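Local structure of ribulose bisphosphate carboxylase small chain (Galdieria sulphuraria, 4F0H) at residues K81-S86 with E92-S97; Y25-S28 with A32-I35; K20-Y25 with I96-N101. The protein forms the small subunit of the carbon-fixing enzyme Rubisco, probably stabilising the assembly of catalytic large subunits rather than carrying the active site itself. All coordinates share one frame; numbering follows the deposited sequence.

Contact 1: K81-S86 with E92-S97; sequences KVVGFS and ESTIIS
S86 and S93 pair near the turn end of an antiparallel beta hairpin, strands 79-86 and 93-101, in which the spans 81-86 and 92-97 run 156° apart. Four backbone hydrogen bonds join the segments. S86 N donates to S93 O at 2.9 Å, and S93 N returns the bond to S86 O; because E92 and S93 both face S86, this is a G1 beta bulge. Further along, G84 N reaches I96 O at 2.8 Å, whereas G84 O takes I95 N. The chain turns a corner at I95, within this pair of bonds.

Side-chain contacts gather on the face carrying V83, F85 and T94. T94 OG1 lies 3.6 Å from F85 CE1, oblique to the ring, and the apolar pair T94 CG2 and V83 CG1 is 3.8 Å apart, V83 CG1 itself covering one face of F85 toward the rim. A glycine at T94 would probably open a gap beside V83 and F85 and let the F85 ring shift.

On the same face K81 runs out extended beyond CG, its CD 3.6 Å from S97 OG, and one water joins the tips: K81 NZ donates to it at 2.8 Å, and S97 OG is 2.8 Å from the same water oxygen.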
# COMPACT_ATOMS: atom_id res chain seq x y z
N LYS B 81 26.34 35.01 -25.14
CA LYS B 81 25.04 35.24 -25.68
C LYS B 81 24.41 36.52 -25.21
O LYS B 81 24.75 37.07 -24.16
CB LYS B 81 24.07 34.09 -25.36
CG LYS B 81 23.95 33.79 -23.85
CD LYS B 81 22.96 32.67 -23.61
CE LYS B 81 22.45 32.61 -22.16
NZ LYS B 81 21.98 31.22 -21.93
N VAL B 82 23.44 36.97 -26.00
CA VAL B 82 22.72 38.17 -25.59
C VAL B 82 21.34 37.75 -25.28
O VAL B 82 20.78 36.91 -26.01
CB VAL B 82 22.74 39.25 -26.71
CG1 VAL B 82 21.92 40.45 -26.25
CG2 VAL B 82 24.17 39.69 -26.96
N VAL B 83 20.76 38.29 -24.21
CA VAL B 83 19.48 37.76 -23.75
C VAL B 83 18.54 38.93 -23.56
O VAL B 83 18.95 39.93 -23.04
CB VAL B 83 19.66 37.01 -22.40
CG1 VAL B 83 18.36 36.45 -21.94
CG2 VAL B 83 20.55 35.83 -22.56
N GLY B 84 17.29 38.83 -23.99
CA GLY B 84 16.36 39.97 -23.77
C GLY B 84 15.23 39.49 -22.89
O GLY B 84 14.53 38.50 -23.24
N PHE B 85 15.08 40.17 -21.73
CA PHE B 85 14.11 39.82 -20.70
C PHE B 85 12.94 40.78 -20.85
O PHE B 85 13.13 42.01 -20.87
CB PHE B 85 14.72 40.08 -19.31
CG PHE B 85 15.90 39.26 -19.02
CD1 PHE B 85 15.76 37.90 -18.71
CD2 PHE B 85 17.16 39.81 -19.05
CE1 PHE B 85 16.88 37.12 -18.45
CE2 PHE B 85 18.31 39.03 -18.78
CZ PHE B 85 18.16 37.68 -18.50
N SER B 86 11.74 40.20 -20.97
CA SER B 86 10.49 40.95 -20.97
C SER B 86 9.90 40.99 -19.57
O SER B 86 9.87 39.95 -18.85
CB SER B 86 9.50 40.31 -21.89
OG SER B 86 8.20 40.83 -21.58
N GLU B 92 7.26 37.91 -18.23
CA GLU B 92 8.27 38.00 -17.18
C GLU B 92 9.37 36.93 -17.28
O GLU B 92 9.62 36.13 -16.34
CB GLU B 92 7.59 38.00 -15.80
CG GLU B 92 6.59 39.12 -15.60
CD GLU B 92 5.69 38.92 -14.39
OE1 GLU B 92 6.00 39.42 -13.28
OE2 GLU B 92 4.63 38.30 -14.54
N SER B 93 10.06 36.95 -18.41
CA SER B 93 10.94 35.86 -18.75
C SER B 93 11.76 36.30 -19.93
O SER B 93 11.53 37.39 -20.49
CB SER B 93 10.14 34.62 -19.19
OG SER B 93 10.98 33.43 -19.26
N THR B 94 12.68 35.43 -20.35
CA THR B 94 13.36 35.59 -21.63
C THR B 94 12.42 35.48 -22.83
O THR B 94 11.55 34.61 -22.86
CB THR B 94 14.44 34.54 -21.72
OG1 THR B 94 15.37 34.73 -20.61
CG2 THR B 94 15.19 34.64 -23.05
N ILE B 95 12.55 36.38 -23.80
CA ILE B 95 11.88 36.24 -25.06
C ILE B 95 12.82 36.17 -26.27
O ILE B 95 12.33 36.03 -27.38
CB ILE B 95 10.77 37.32 -25.33
CG1 ILE B 95 11.38 38.67 -25.58
CG2 ILE B 95 9.66 37.36 -24.21
CD1 ILE B 95 10.35 39.59 -26.44
N ILE B 96 14.14 36.27 -26.07
CA ILE B 96 15.06 36.06 -27.16
C ILE B 96 16.44 35.84 -26.53
O ILE B 96 16.73 36.46 -25.47
CB ILE B 96 15.08 37.28 -28.12
CG1 ILE B 96 15.98 37.04 -29.30
CG2 ILE B 96 15.58 38.53 -27.43
CD1 ILE B 96 15.94 38.14 -30.32
N SER B 97 17.24 34.99 -27.14
CA SER B 97 18.61 34.62 -26.61
C SER B 97 19.45 34.05 -27.77
O SER B 97 19.10 33.02 -28.33
CB SER B 97 18.47 33.62 -25.49
OG SER B 97 19.69 33.04 -25.09
O HOH W 1 19.28 31.46 -22.79

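Contact 2: Y25-S28 with A32-I35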
# COMPACT_ATOMS: atom_id res chain seq x y z
N TYR B 25 15.59 45.76 -32.22
CA TYR B 25 14.33 45.10 -32.02
C TYR B 25 14.06 45.00 -30.49
O TYR B 25 12.97 45.35 -29.98
CB TYR B 25 14.38 43.70 -32.72
CG TYR B 25 13.32 42.74 -32.20
CD1 TYR B 25 12.01 42.75 -32.69
CD2 TYR B 25 13.66 41.78 -31.21
CE1 TYR B 25 11.03 41.86 -32.18
CE2 TYR B 25 12.71 40.89 -30.68
CZ TYR B 25 11.40 40.94 -31.16
OH TYR B 25 10.50 40.04 -30.61
N MET B 26 15.05 44.51 -29.76
CA MET B 26 14.93 44.40 -28.30
C MET B 26 14.49 45.72 -27.66
O MET B 26 13.65 45.73 -26.75
CB MET B 26 16.24 43.89 -27.68
CG MET B 26 16.66 42.60 -28.38
SD MET B 26 18.18 41.93 -27.73
CE MET B 26 17.70 41.65 -26.07
N ILE B 27 15.06 46.81 -28.14
CA ILE B 27 14.79 48.12 -27.60
C ILE B 27 13.37 48.50 -27.91
O ILE B 27 12.67 49.04 -27.07
CB ILE B 27 15.76 49.16 -28.16
CG1 ILE B 27 17.21 48.94 -27.66
CG2 ILE B 27 15.34 50.61 -27.77
CD1 ILE B 27 18.14 50.00 -28.22
N SER B 28 12.93 48.20 -29.13
CA SER B 28 11.60 48.57 -29.52
C SER B 28 10.62 47.75 -28.69
O SER B 28 9.53 48.20 -28.46
CB SER B 28 11.42 48.31 -31.00
OG SER B 28 11.19 46.90 -31.14
N ALA B 32 14.88 44.43 -21.01
CA ALA B 32 16.20 44.52 -20.36
C ALA B 32 17.20 43.65 -21.16
O ALA B 32 16.83 42.60 -21.71
CB ALA B 32 16.08 43.99 -18.90
N ILE B 33 18.45 44.08 -21.31
CA ILE B 33 19.37 43.34 -22.17
C ILE B 33 20.55 42.84 -21.37
O ILE B 33 21.23 43.66 -20.73
CB ILE B 33 19.82 44.23 -23.36
CG1 ILE B 33 18.62 44.62 -24.20
CG2 ILE B 33 21.01 43.61 -24.14
CD1 ILE B 33 18.84 45.78 -25.05
N GLY B 34 20.77 41.51 -21.37
CA GLY B 34 21.84 40.89 -20.62
C GLY B 34 22.87 40.21 -21.52
O GLY B 34 22.51 39.63 -22.57
N ILE B 35 24.13 40.28 -21.13
CA ILE B 35 25.19 39.64 -21.87
C ILE B 35 25.74 38.55 -20.91
O ILE B 35 26.11 38.85 -19.76
CB ILE B 35 26.32 40.64 -22.18
CG1 ILE B 35 25.91 41.60 -23.27
CG2 ILE B 35 27.61 39.89 -22.69
CD1 ILE B 35 26.78 42.87 -23.28
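M26 meets I33 through a chain whose torsions can be followed step by step: CG lies anti to the carbonyl carbon (chi1 -53°), the chain runs straight at chi2 (180°) and turns at chi3 (61°), which leaves the methyl CE 3.6 Å from I33 CG1. I33 answers with CG1 likewise anti to its own carbonyl carbon and, with chi2 near anti, CD1 comes to lie 4.2 Å from M26 CB. The two side chains therefore touch at two places, the methionine methyl on the isoleucine's methylene and the isoleucine methyl near the root of the methionine, and their long directions are oblique to each other. I27 adds a looser approach, its CG1 4.4 Å from I33 CD1.

Helix 16-28 here lies against the sheet of the small-subunit fold, in which strand 32-38 follows the helix after a short connection of three residues. No hydrogen bond crosses between the two segments, and the buried surface is only 128 Å², so the contact rests on van der Waals packing alone. I33 is also covered by V64, so its side chain packs between the sheet and helices 16-28 and 61-74, beside V82 of the next strand. M26 further touches L31 in the connection, and the side chain of I27 also packs on V58.

Contact 3: K20-Y25 with I96-N101; sequences KKQIDY and ISFIVN
Q22 and F98 make the closest approach between segment 20-25 of helix 16-28 and strand 96-99: Q22 CB lies 3.8 Å from F98 CZ and 4.0 Å from F98 CE1, so the methylene at the base of the glutamine meets the far end of the ring, obliquely to its plane. Beside it the methyl CD1 of I96 is shared by two helix residues, 4.1 Å from Q22 OE1 and 4.3 Å from Y25 CE2. Its approach to the Y25 ring is again oblique. No hydrogen bond links the segments.

Torsions explain these placements. Q22 bends at chi2 (-58°), which folds the amide back from the extended course of CA, CB and CG and brings OE1 over to I96, the two side chains crossing at about a right angle. F98 holds CG between its backbone N and carbonyl carbon (chi1 58°), and the ring projects toward the helix. Q22 OE1 has its hydrogen-bond partner in a polar side chain of another protein chain, so the glutamine serves both the helix-sheet packing and the subunit interface.

Farther out, L14 also packs on F98, and M26 of the next helical turn touches I96. The axes of 20-25 and 96-99 approach to 11.2 Å, their directions 169° apart and so nearly antiparallel: a helix layered on an antiparallel sheet, the two-layer alpha/beta core of the Rubisco small subunit.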
# COMPACT_ATOMS: atom_id res chain seq x y z
N LYS B 20 23.43 44.60 -34.23
CA LYS B 20 22.94 45.90 -33.96
C LYS B 20 21.43 45.97 -34.29
O LYS B 20 20.69 46.61 -33.55
CB LYS B 20 23.80 46.89 -34.76
CG LYS B 20 23.50 48.31 -34.55
CD LYS B 20 22.49 48.79 -35.53
CE LYS B 20 22.04 50.22 -35.15
NZ LYS B 20 20.93 50.63 -36.07
N LYS B 21 20.99 45.32 -35.37
CA LYS B 21 19.61 45.36 -35.72
C LYS B 21 18.76 44.53 -34.73
O LYS B 21 17.63 44.91 -34.46
CB LYS B 21 19.33 44.96 -37.16
CG LYS B 21 20.10 45.80 -38.20
CD LYS B 21 19.72 45.43 -39.66
CE LYS B 21 20.55 46.25 -40.73
NZ LYS B 21 22.04 46.12 -40.67
N GLN B 22 19.32 43.42 -34.20
CA GLN B 22 18.66 42.71 -33.11
C GLN B 22 18.56 43.55 -31.81
O GLN B 22 17.55 43.49 -31.14
CB GLN B 22 19.25 41.33 -32.84
CG GLN B 22 19.32 40.38 -34.04
CD GLN B 22 17.97 40.13 -34.62
OE1 GLN B 22 16.98 39.90 -33.90
NE2 GLN B 22 17.90 40.24 -35.95
N ILE B 23 19.57 44.34 -31.48
CA ILE B 23 19.42 45.25 -30.33
C ILE B 23 18.27 46.26 -30.57
O ILE B 23 17.42 46.47 -29.69
CB ILE B 23 20.71 46.04 -30.05
CG1 ILE B 23 21.95 45.15 -29.95
CG2 ILE B 23 20.63 46.80 -28.77
CD1 ILE B 23 21.62 43.82 -29.40
N ASP B 24 18.23 46.88 -31.76
CA ASP B 24 17.08 47.72 -32.13
C ASP B 24 15.72 47.02 -31.84
O ASP B 24 14.81 47.59 -31.25
CB ASP B 24 17.19 48.08 -33.61
CG ASP B 24 18.23 49.19 -33.88
OD1 ASP B 24 18.81 49.24 -34.98
OD2 ASP B 24 18.47 50.04 -32.98
N TYR B 25 15.59 45.76 -32.22
CA TYR B 25 14.33 45.10 -32.02
C TYR B 25 14.06 45.00 -30.49
O TYR B 25 12.97 45.35 -29.98
CB TYR B 25 14.38 43.70 -32.72
CG TYR B 25 13.32 42.74 -32.20
CD1 TYR B 25 12.01 42.75 -32.69
CD2 TYR B 25 13.66 41.78 -31.21
CE1 TYR B 25 11.03 41.86 -32.18
CE2 TYR B 25 12.71 40.89 -30.68
CZ TYR B 25 11.40 40.94 -31.16
OH TYR B 25 10.50 40.04 -30.61
N ILE B 96 14.14 36.27 -26.07
CA ILE B 96 15.06 36.06 -27.16
C ILE B 96 16.44 35.84 -26.53
O ILE B 96 16.73 36.46 -25.47
CB ILE B 96 15.08 37.28 -28.12
CG1 ILE B 96 15.98 37.04 -29.30
CG2 ILE B 96 15.58 38.53 -27.43
CD1 ILE B 96 15.94 38.14 -30.32
N SER B 97 17.24 34.99 -27.14
CA SER B 97 18.61 34.62 -26.61
C SER B 97 19.45 34.05 -27.77
O SER B 97 19.10 33.02 -28.33
CB SER B 97 18.47 33.62 -25.49
OG SER B 97 19.69 33.04 -25.09
N PHE B 98 20.51 34.76 -28.19
CA PHE B 98 21.28 34.26 -29.31
C PHE B 98 22.78 34.43 -29.07
O PHE B 98 23.29 35.33 -28.31
CB PHE B 98 20.83 34.97 -30.61
CG PHE B 98 20.97 36.44 -30.54
CD1 PHE B 98 19.93 37.21 -30.06
CD2 PHE B 98 22.15 37.07 -30.94
CE1 PHE B 98 20.05 38.58 -29.99
CE2 PHE B 98 22.28 38.44 -30.86
CZ PHE B 98 21.21 39.20 -30.36
N ILE B 99 23.51 33.55 -29.72
CA ILE B 99 24.92 33.47 -29.59
C ILE B 99 25.59 34.57 -30.43
O ILE B 99 25.26 34.77 -31.62
CB ILE B 99 25.47 32.10 -30.07
CG1 ILE B 99 24.78 30.95 -29.35
CG2 ILE B 99 26.98 32.02 -29.88
CD1 ILE B 99 25.14 30.82 -27.99
N VAL B 100 26.55 35.26 -29.79
CA VAL B 100 27.39 36.32 -30.43
C VAL B 100 28.87 36.02 -30.34
O VAL B 100 29.72 36.80 -30.83
CB VAL B 100 27.15 37.71 -29.80
CG1 VAL B 100 25.76 38.13 -29.96
CG2 VAL B 100 27.59 37.69 -28.30
N ASN B 101 29.21 34.94 -29.67
CA ASN B 101 30.59 34.44 -29.77
C ASN B 101 30.68 32.97 -29.51
O ASN B 101 30.10 32.51 -28.52
CB ASN B 101 31.44 35.17 -28.75
CG ASN B 101 32.92 34.94 -28.96
OD1 ASN B 101 33.56 34.23 -28.18
ND2 ASN B 101 33.47 35.52 -30.00

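Overall arrangement
All three contacts are largely buried and meet on one antiparallel sheet, but their chemistry follows their place in it. Contact 1 joins two neighbouring strands and depends on backbone hydrogen bonds, burying 446 Å²; contacts 2 and 3 both set helix 16-28 on the sheet without any hydrogen bond across, burying 128 and 165 Å². I96 works in both contacts 1 and 3. The sheet itself links contacts 1 and 2, where V83 N lies 2.8 Å from G34 O, a probable hydrogen bond. M26 CE reaches G84 CA and I96 CG2, bringing all three contacts together. All three border other protein chains, contacts 1 and 3 also by side-chain hydrogen bonds of S93 and Q22.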